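Long-range contact in holo-[acyl-carrier-protein] synthase (Thermotoga maritima, PDB 5XUM), which is a holo-[acyl-carrier-protein] synthase (AcpS) of the 4'-phosphopantetheinyl transferase superfamily, modelled as an assembly of three chains: residues A[88-93]-A[159-164]. Residues are numbered along the deposited sequence; the frame is centred on the assembly and turned at random.
Sequences FNYAHV and LVRYGN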
# COMPACT_ATOMS: atom_id res chain seq x y z
N PHE A 88 1.20 -4.58 14.40
CA PHE A 88 1.55 -3.52 13.46
C PHE A 88 1.83 -2.25 14.26
O PHE A 88 1.15 -1.97 15.24
CB PHE A 88 0.42 -3.29 12.42
CG PHE A 88 -0.91 -2.92 13.03
CD1 PHE A 88 -1.83 -3.91 13.38
CD2 PHE A 88 -1.24 -1.59 13.26
CE1 PHE A 88 -3.05 -3.57 13.94
CE2 PHE A 88 -2.46 -1.25 13.83
CZ PHE A 88 -3.37 -2.24 14.17
N ASN A 89 2.85 -1.50 13.86
CA ASN A 89 3.14 -0.24 14.54
C ASN A 89 2.89 0.99 13.67
O ASN A 89 3.00 2.12 14.14
CB ASN A 89 4.54 -0.23 15.18
CG ASN A 89 5.66 -0.52 14.19
OD1 ASN A 89 5.42 -0.95 13.06
ND2 ASN A 89 6.89 -0.29 14.63
N TYR A 90 2.54 0.75 12.41
CA TYR A 90 2.18 1.83 11.51
C TYR A 90 0.85 1.58 10.82
O TYR A 90 0.59 0.48 10.32
CB TYR A 90 3.29 2.09 10.48
CG TYR A 90 4.40 2.96 11.03
CD1 TYR A 90 4.43 4.33 10.76
CD2 TYR A 90 5.41 2.42 11.82
CE1 TYR A 90 5.43 5.13 11.27
CE2 TYR A 90 6.42 3.22 12.34
CZ TYR A 90 6.42 4.57 12.06
OH TYR A 90 7.43 5.36 12.57
N ALA A 91 -0.01 2.59 10.85
CA ALA A 91 -1.25 2.59 10.09
C ALA A 91 -1.22 3.78 9.16
O ALA A 91 -1.28 4.93 9.60
CB ALA A 91 -2.45 2.65 11.02
N HIS A 92 -1.09 3.50 7.87
CA HIS A 92 -1.11 4.54 6.86
C HIS A 92 -2.50 4.62 6.31
O HIS A 92 -3.01 3.66 5.72
CB HIS A 92 -0.09 4.22 5.77
CG HIS A 92 1.32 4.06 6.30
ND1 HIS A 92 2.09 5.11 6.63
CD2 HIS A 92 2.08 2.92 6.55
CE1 HIS A 92 3.29 4.67 7.07
NE2 HIS A 92 3.27 3.33 7.02
N VAL A 93 -3.15 5.75 6.54
CA VAL A 93 -4.56 5.90 6.23
C VAL A 93 -4.82 7.11 5.32
O VAL A 93 -4.09 8.10 5.36
CB VAL A 93 -5.46 5.94 7.50
CG1 VAL A 93 -5.18 4.76 8.41
CG2 VAL A 93 -5.30 7.25 8.26
N LEU A 159 5.79 3.95 27.93
CA LEU A 159 5.71 3.93 26.47
C LEU A 159 5.52 5.35 25.96
O LEU A 159 4.51 6.00 26.25
CB LEU A 159 4.57 3.02 26.00
CG LEU A 159 4.19 3.01 24.51
CD1 LEU A 159 5.33 2.54 23.62
CD2 LEU A 159 2.96 2.14 24.29
N VAL A 160 6.49 5.83 25.19
CA VAL A 160 6.47 7.20 24.66
C VAL A 160 5.76 7.26 23.32
O VAL A 160 4.81 8.03 23.14
CB VAL A 160 7.90 7.79 24.54
CG1 VAL A 160 7.85 9.23 24.05
CG2 VAL A 160 8.63 7.73 25.88
N ARG A 161 6.20 6.43 22.37
CA ARG A 161 5.60 6.38 21.04
C ARG A 161 5.60 4.95 20.51
O ARG A 161 6.58 4.23 20.64
CB ARG A 161 6.35 7.31 20.08
CG ARG A 161 5.65 7.52 18.74
CD ARG A 161 6.37 8.53 17.85
NE ARG A 161 7.79 8.23 17.66
CZ ARG A 161 8.28 7.38 16.76
NH1 ARG A 161 7.47 6.72 15.94
NH2 ARG A 161 9.59 7.19 16.68
N TYR A 162 4.48 4.56 19.91
CA TYR A 162 4.35 3.27 19.25
C TYR A 162 4.11 3.50 17.76
O TYR A 162 2.97 3.58 17.31
CB TYR A 162 3.19 2.48 19.87
CG TYR A 162 3.20 1.00 19.58
CD1 TYR A 162 3.79 0.11 20.48
CD2 TYR A 162 2.60 0.48 18.44
CE1 TYR A 162 3.79 -1.25 20.24
CE2 TYR A 162 2.60 -0.88 18.18
CZ TYR A 162 3.20 -1.74 19.09
OH TYR A 162 3.21 -3.10 18.84
N GLY A 163 5.20 3.63 17.00
CA GLY A 163 5.12 3.95 15.57
C GLY A 163 4.37 5.25 15.33
O GLY A 163 4.73 6.28 15.89
N ASN A 164 3.33 5.21 14.50
CA ASN A 164 2.45 6.37 14.29
C ASN A 164 1.03 6.15 14.84
O ASN A 164 0.11 6.91 14.53
CB ASN A 164 2.43 6.81 12.82
CG ASN A 164 1.56 5.91 11.94
OD1 ASN A 164 1.17 4.81 12.35
ND2 ASN A 164 1.26 6.37 10.74
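Asn-164 reaches from the loop just after strand 158-162 to the start of strand 90-97, where Ala-91 lies, and grips the backbone there as a strand neighbour would. Its CB lies 3.8 Å from Tyr-90 CE1, a rim atom of the tyrosine ring. Chi1 of 77° sets CG between the backbone N and carbonyl carbon, 3.5 Å from Tyr-90 CD1, with amide and ring planes 34° apart. At the tip, OD1 accepts the N-H of Ala-91 on an in-plane lone pair (2.9 Å from Ala-91 N), while ND2 donates to Ala-91 O at 3.1 Å from above that carbonyl's plane. Asparagine suits the place because its amide carries donor and acceptor together, matching the backbone N-H and C=O of Ala-91. Asn-164 N itself donates to Asn-89 O.

Gly-163, at positive phi, brings CA within 3.1 Å of Asn-89 O in a CA-H...O contact; a CB would collide with that oxygen. One face of the flat Tyr-90 ring suits the flat Gly-163 to Asn-164 peptide, with Asn-164 N 3.8 Å above its centre. Arg-110 adds a cation-pi contact.

The contact joins two sheets: strand 90-97 pairs with 100-108, whereas strand 158-162 pairs with 114-117 and packs on helix 145-154 through Leu-159 and Tyr-162.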